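Local coordinates for protein cellulose 1,4-beta-cellobiosidase (Thermobifida fusca, PDB 4JJJ) that probably hydrolyses cellulose as a cellobiohydrolase, this chain being the family 48 glycoside hydrolase catalytic part of a longer protein, at residues A41-F53 with G145-G157. The protein carries 1 engineered substitution. Sequence-based numbering, arbitrary orientation.
Sequences APDHGHQTTSEAF and GMHWLLDVDNVYG. With ZN (zinc ion), chain B; BGC (beta-D-glucopyranose), chain D; BGC (beta-D-glucopyranose), chain C.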
loop_
_atom_site.group_PDB
_atom_site.type_symbol
_atom_site.label_atom_id
_atom_site.label_comp_id
_atom_site.label_asym_id
_atom_site.label_seq_id
_atom_site.Cartn_x
_atom_site.Cartn_y
_atom_site.Cartn_z
ATOM N N ALA A 41 -8.931 4.144 2.699
ATOM C CA ALA A 41 -7.583 4.409 2.290
ATOM C C ALA A 41 -7.623 5.275 1.049
ATOM O O ALA A 41 -7.366 6.434 1.172
ATOM C CB ALA A 41 -6.664 3.171 2.173
ATOM N N PRO A 42 -8.205 4.790 -0.063
ATOM C CA PRO A 42 -8.880 5.678 -1.017
ATOM C C PRO A 42 -10.126 6.201 -0.301
ATOM O O PRO A 42 -10.548 5.613 0.707
ATOM C CB PRO A 42 -9.172 4.785 -2.222
ATOM C CG PRO A 42 -9.369 3.471 -1.612
ATOM C CD PRO A 42 -8.382 3.334 -0.467
ATOM N N ASP A 43 -10.746 7.215 -0.897
ATOM C CA ASP A 43 -11.936 7.785 -0.314
ATOM C C ASP A 43 -13.135 7.755 -1.240
ATOM O O ASP A 43 -14.164 8.381 -0.906
ATOM C CB ASP A 43 -11.654 9.201 0.248
ATOM C CG ASP A 43 -11.343 10.233 -0.758
ATOM O OD1 ASP A 43 -11.609 10.073 -1.971
ATOM O OD2 ASP A 43 -10.741 11.323 -0.378
ATOM N N HIS A 44 -13.048 6.990 -2.305
ATOM C CA HIS A 44 -14.151 6.735 -3.226
ATOM C C HIS A 44 -13.929 5.409 -3.887
ATOM O O HIS A 44 -12.755 5.102 -4.237
ATOM C CB HIS A 44 -14.319 7.861 -4.242
ATOM C CG HIS A 44 -15.568 7.780 -5.045
ATOM N ND1 HIS A 44 -15.707 7.028 -6.208
ATOM C CD2 HIS A 44 -16.811 8.279 -4.789
ATOM C CE1 HIS A 44 -16.957 7.117 -6.662
ATOM N NE2 HIS A 44 -17.630 7.886 -5.817
ATOM N N GLY A 45 -15.006 4.618 -4.076
ATOM C CA GLY A 45 -14.890 3.252 -4.615
ATOM C C GLY A 45 -14.367 3.195 -5.994
ATOM O O GLY A 45 -13.859 2.148 -6.412
ATOM N N HIS A 46 -14.610 4.239 -6.820
ATOM C CA HIS A 46 -14.150 4.204 -8.167
ATOM C C HIS A 46 -12.955 5.114 -8.407
ATOM O O HIS A 46 -12.545 5.318 -9.539
ATOM C CB HIS A 46 -15.279 4.535 -9.132
ATOM C CG HIS A 46 -16.323 3.463 -9.206
ATOM N ND1 HIS A 46 -17.420 3.489 -10.049
ATOM C CD2 HIS A 46 -16.417 2.301 -8.523
ATOM C CE1 HIS A 46 -18.133 2.392 -9.865
ATOM N NE2 HIS A 46 -17.530 1.644 -8.965
ATOM N N GLN A 47 -12.227 5.434 -7.310
ATOM C CA GLN A 47 -10.845 5.581 -7.434
ATOM C C GLN A 47 -10.280 4.221 -7.699
ATOM O O GLN A 47 -10.956 3.247 -7.513
ATOM C CB GLN A 47 -10.234 6.164 -6.144
ATOM C CG GLN A 47 -10.600 7.644 -5.949
ATOM C CD GLN A 47 -10.305 8.172 -4.591
ATOM O OE1 GLN A 47 -10.160 7.422 -3.610
ATOM N NE2 GLN A 47 -10.242 9.502 -4.457
ATOM N N THR A 48 -9.018 4.111 -8.014
ATOM C CA THR A 48 -8.292 2.876 -7.905
ATOM C C THR A 48 -6.851 3.160 -7.498
ATOM O O THR A 48 -6.432 4.291 -7.232
ATOM C CB THR A 48 -8.298 2.031 -9.183
ATOM O OG1 THR A 48 -8.036 0.650 -8.783
ATOM C CG2 THR A 48 -7.385 2.458 -10.271
ATOM N N THR A 49 -6.121 2.086 -7.359
ATOM C CA THR A 49 -4.862 2.078 -6.637
ATOM C C THR A 49 -3.859 1.216 -7.320
ATOM O O THR A 49 -4.221 0.242 -8.050
ATOM C CB THR A 49 -5.017 1.497 -5.203
ATOM O OG1 THR A 49 -5.574 0.194 -5.278
ATOM C CG2 THR A 49 -5.961 2.400 -4.417
ATOM N N SER A 50 -2.604 1.459 -7.045
ATOM C CA SER A 50 -1.570 0.576 -7.503
ATOM C C SER A 50 -1.749 -0.794 -6.819
ATOM O O SER A 50 -1.415 -1.855 -7.408
ATOM C CB SER A 50 -0.172 1.186 -7.363
ATOM O OG SER A 50 0.097 1.435 -6.018
ATOM N N GLU A 51 -2.277 -0.824 -5.618
ATOM C CA GLU A 51 -2.664 -2.029 -5.000
ATOM C C GLU A 51 -3.572 -2.850 -5.925
ATOM O O GLU A 51 -3.392 -4.043 -6.106
ATOM C CB GLU A 51 -3.328 -1.697 -3.643
ATOM C CG GLU A 51 -4.158 -2.813 -3.027
ATOM C CD GLU A 51 -4.785 -2.312 -1.759
ATOM O OE1 GLU A 51 -5.969 -1.910 -1.786
ATOM O OE2 GLU A 51 -4.043 -2.215 -0.716
ATOM N N ALA A 52 -4.666 -2.245 -6.362
ATOM C CA ALA A 52 -5.601 -2.972 -7.242
ATOM C C ALA A 52 -4.935 -3.525 -8.452
ATOM O O ALA A 52 -5.203 -4.655 -8.847
ATOM C CB ALA A 52 -6.763 -2.112 -7.598
ATOM N N PHE A 53 -4.038 -2.715 -9.048
ATOM C CA PHE A 53 -3.309 -3.242 -10.204
ATOM C C PHE A 53 -2.413 -4.425 -9.898
ATOM O O PHE A 53 -2.445 -5.400 -10.619
ATOM C CB PHE A 53 -2.509 -2.120 -10.941
ATOM C CG PHE A 53 -3.270 -1.336 -11.938
ATOM C CD1 PHE A 53 -3.387 -1.809 -13.275
ATOM C CD2 PHE A 53 -3.818 -0.087 -11.637
ATOM C CE1 PHE A 53 -4.051 -1.062 -14.211
ATOM C CE2 PHE A 53 -4.534 0.583 -12.604
ATOM C CZ PHE A 53 -4.572 0.179 -13.866
ATOM N N GLY A 145 7.717 3.090 -11.842
ATOM C CA GLY A 145 7.032 2.724 -10.586
ATOM C C GLY A 145 5.633 3.183 -10.675
ATOM O O GLY A 145 5.377 4.165 -11.352
ATOM N N MET A 146 4.689 2.439 -10.069
ATOM C CA MET A 146 3.286 2.920 -10.080
ATOM C C MET A 146 3.082 4.120 -9.190
ATOM O O MET A 146 3.529 4.131 -8.030
ATOM C CB MET A 146 2.328 1.806 -9.717
ATOM C CG MET A 146 2.360 0.604 -10.630
ATOM S SD MET A 146 0.977 -0.539 -10.322
ATOM C CE MET A 146 1.768 -1.688 -9.264
ATOM N N HIS A 147 2.281 5.098 -9.627
ATOM C CA HIS A 147 1.690 6.061 -8.713
ATOM C C HIS A 147 0.551 5.382 -7.945
ATOM O O HIS A 147 -0.031 4.406 -8.397
ATOM C CB HIS A 147 1.190 7.271 -9.471
ATOM C CG HIS A 147 0.458 8.264 -8.626
ATOM N ND1 HIS A 147 1.048 8.985 -7.626
ATOM C CD2 HIS A 147 -0.859 8.603 -8.591
ATOM C CE1 HIS A 147 0.170 9.738 -7.020
ATOM N NE2 HIS A 147 -1.000 9.550 -7.591
ATOM N N TRP A 148 0.232 5.872 -6.740
ATOM C CA TRP A 148 -0.609 5.046 -5.876
ATOM C C TRP A 148 -2.111 5.120 -6.125
ATOM O O TRP A 148 -2.812 4.185 -5.710
ATOM C CB TRP A 148 -0.299 5.319 -4.384
ATOM C CG TRP A 148 -1.140 6.369 -3.709
ATOM C CD1 TRP A 148 -0.980 7.750 -3.707
ATOM C CD2 TRP A 148 -2.306 6.127 -2.884
ATOM N NE1 TRP A 148 -1.953 8.302 -2.952
ATOM C CE2 TRP A 148 -2.794 7.369 -2.448
ATOM C CE3 TRP A 148 -2.999 4.968 -2.499
ATOM C CZ2 TRP A 148 -3.883 7.469 -1.586
ATOM C CZ3 TRP A 148 -4.098 5.075 -1.628
ATOM C CH2 TRP A 148 -4.524 6.329 -1.179
ATOM N N LEU A 149 -2.576 6.217 -6.666
ATOM C CA LEU A 149 -4.042 6.545 -6.639
ATOM C C LEU A 149 -4.449 7.235 -7.930
ATOM O O LEU A 149 -3.819 8.234 -8.420
ATOM C CB LEU A 149 -4.371 7.562 -5.546
ATOM C CG LEU A 149 -5.821 7.781 -5.181
ATOM C CD1 LEU A 149 -6.526 6.568 -4.649
ATOM C CD2 LEU A 149 -5.879 8.991 -4.299
ATOM N N LEU A 150 -5.490 6.657 -8.559
ATOM C CA LEU A 150 -6.187 7.234 -9.733
ATOM C C LEU A 150 -7.621 7.484 -9.419
ATOM O O LEU A 150 -8.210 6.843 -8.537
ATOM C CB LEU A 150 -6.145 6.307 -10.921
ATOM C CG LEU A 150 -4.754 5.899 -11.454
ATOM C CD1 LEU A 150 -4.931 4.794 -12.484
ATOM C CD2 LEU A 150 -4.016 7.072 -12.078
ATOM N N ASP A 151 -8.224 8.395 -10.179
ATOM C CA ASP A 151 -9.655 8.609 -10.181
ATOM C C ASP A 151 -10.208 8.054 -11.503
ATOM O O ASP A 151 -10.058 8.711 -12.489
ATOM C CB ASP A 151 -9.951 10.083 -10.022
ATOM C CG ASP A 151 -11.409 10.417 -9.990
ATOM O OD1 ASP A 151 -12.308 9.530 -10.070
ATOM O OD2 ASP A 151 -11.730 11.637 -9.669
ATOM N N VAL A 152 -10.703 6.830 -11.470
ATOM C CA VAL A 152 -11.026 6.083 -12.714
ATOM C C VAL A 152 -12.230 6.687 -13.514
ATOM O O VAL A 152 -12.144 6.759 -14.704
ATOM C CB VAL A 152 -11.255 4.608 -12.370
ATOM C CG1 VAL A 152 -11.479 3.828 -13.715
ATOM C CG2 VAL A 152 -10.061 4.011 -11.686
ATOM N N ASP A 153 -13.275 7.073 -12.811
ATOM C CA ASP A 153 -14.459 7.686 -13.449
ATOM C C ASP A 153 -14.384 9.204 -13.442
ATOM O O ASP A 153 -15.349 9.871 -13.838
ATOM C CB ASP A 153 -15.695 7.210 -12.735
ATOM C CG ASP A 153 -16.068 5.737 -13.085
ATOM O OD1 ASP A 153 -15.487 5.194 -14.025
ATOM O OD2 ASP A 153 -16.894 5.220 -12.314
ATOM N N ASN A 154 -13.304 9.801 -12.971
ATOM C CA ASN A 154 -13.211 11.273 -12.891
ATOM C C ASN A 154 -14.295 11.859 -12.037
ATOM O O ASN A 154 -14.882 12.887 -12.350
ATOM C CB ASN A 154 -13.180 11.929 -14.300
ATOM C CG ASN A 154 -12.386 13.258 -14.316
ATOM O OD1 ASN A 154 -11.343 13.388 -13.671
ATOM N ND2 ASN A 154 -12.821 14.229 -15.162
ATOM N N VAL A 155 -14.564 11.213 -10.909
ATOM C CA VAL A 155 -15.587 11.727 -10.042
ATOM C C VAL A 155 -15.234 13.062 -9.469
ATOM O O VAL A 155 -16.139 13.899 -9.285
ATOM C CB VAL A 155 -16.003 10.719 -8.989
ATOM C CG1 VAL A 155 -14.970 10.603 -7.954
ATOM C CG2 VAL A 155 -17.355 11.079 -8.522
ATOM N N TYR A 156 -13.956 13.341 -9.323
ATOM C CA TYR A 156 -13.512 14.625 -8.792
ATOM C C TYR A 156 -13.356 15.729 -9.860
ATOM O O TYR A 156 -13.214 16.902 -9.499
ATOM C CB TYR A 156 -12.158 14.514 -7.971
ATOM C CG TYR A 156 -12.314 13.928 -6.606
ATOM C CD1 TYR A 156 -12.263 12.535 -6.387
ATOM C CD2 TYR A 156 -12.567 14.742 -5.493
ATOM C CE1 TYR A 156 -12.407 11.959 -5.155
ATOM C CE2 TYR A 156 -12.667 14.211 -4.243
ATOM C CZ TYR A 156 -12.600 12.818 -4.049
ATOM O OH TYR A 156 -12.727 12.280 -2.817
ATOM N N GLY A 157 -13.291 15.354 -11.118
ATOM C CA GLY A 157 -13.232 16.341 -12.215
ATOM C C GLY A 157 -11.900 16.881 -12.612
ATOM O O GLY A 157 -11.793 17.950 -13.305
HETATM ZN ZN ZN B . -18.055 5.216 -11.088
HETATM C C2 BGC D . -1.117 5.046 2.104
HETATM C C3 BGC D . -0.909 6.554 1.955
HETATM C C4 BGC D . 0.239 6.795 1.030
HETATM C C5 BGC D . 0.107 6.128 -0.312
HETATM C C6 BGC D . 1.291 6.341 -1.248
HETATM C C1 BGC D . -1.137 4.444 0.728
HETATM O O1 BGC D . -1.237 3.015 0.839
HETATM O O2 BGC D . -2.307 4.699 2.845
HETATM O O3 BGC D . -0.584 7.054 3.277
HETATM O O4 BGC D . 0.102 8.233 0.747
HETATM O O5 BGC D . -0.005 4.716 -0.069
HETATM O O6 BGC D . 2.502 5.898 -0.568
HETATM C C2 BGC C . -8.076 -1.050 2.112
HETATM C C3 BGC C . -6.747 -1.246 1.388
HETATM C C4 BGC C . -5.567 -0.770 2.285
HETATM C C5 BGC C . -5.668 -1.328 3.726
HETATM C C6 BGC C . -4.616 -0.704 4.613
HETATM C C1 BGC C . -8.064 -1.677 3.494
HETATM O O2 BGC C . -9.121 -1.666 1.370
HETATM O O3 BGC C . -6.822 -0.512 0.141
HETATM O O4 BGC C . -4.333 -1.175 1.658
HETATM O O5 BGC C . -6.986 -1.054 4.219
HETATM O O6 BGC C . -4.740 0.706 4.632
HETATM O O HOH W 1 -14.194 7.725 -9.995
HETATM O O HOH W 2 2.817 2.039 -6.251
HETATM O O HOH W 3 -1.806 1.985 -4.098
HETATM O O HOH W 4 -20.100 4.583 -11.389
HETATM O O HOH W 5 -18.223 6.981 -10.001
#
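The indole of Trp148 meets Ala41 along its edge, with CH2 3.7 Å from Ala41 O; one face carries C5 of a bound glucose, offset toward the rim, and the opposite face lies on CB of Leu149. By contrast, Val155 CG1 sits over the centre of the His44 ring in a CH-pi contact, 4.0 Å from the centroid. Between these two rings, strands 47-49 and 149-151 form an antiparallel pair at one end of a four-stranded sheet in the (α/α)6 fold of family 48 hydrolases. Thr48 and Leu150 are the hydrogen-bonded pair, each backbone N donating to the other's O at 2.9 Å. On the Gln47 and Thr49 face, Leu149 CD1 packs against Pro42 CB; on the other, the methyls of Thr48 and Val152 press tightly together. Placed between its backbone N and carbonyl carbon (chi1 56°), Thr49 OG1 accepts from Ala52 N (2.8 Å), making Thr49 the N-cap of the helix bearing Glu51, the predicted proton donor, whose carboxylate accepts from O3 and O4 of a second glucose. Trp148 NE1 is hydrogen-bonded to Asn173 OD1, which would help hold the indole flat beneath the sugar; an alanine here would probably strip the glucose over the indole of its stacking surface and leave Leu149 CB uncovered. At the far end, His46 ND1 and Asp153 OD2 bind one zinc ion, their ring and carboxylate nearly perpendicular (84°); His46 NE2, hydrogen-bonded to Val34 O, helps set the ring's rotation, while Arg22 pairs with the other Asp153 oxygen. Two waters complete the observed zinc ligands. Nearby, Tyr156 OH donates to Asp43 OD1 at 2.6 Å, approaching from above the carboxylate plane.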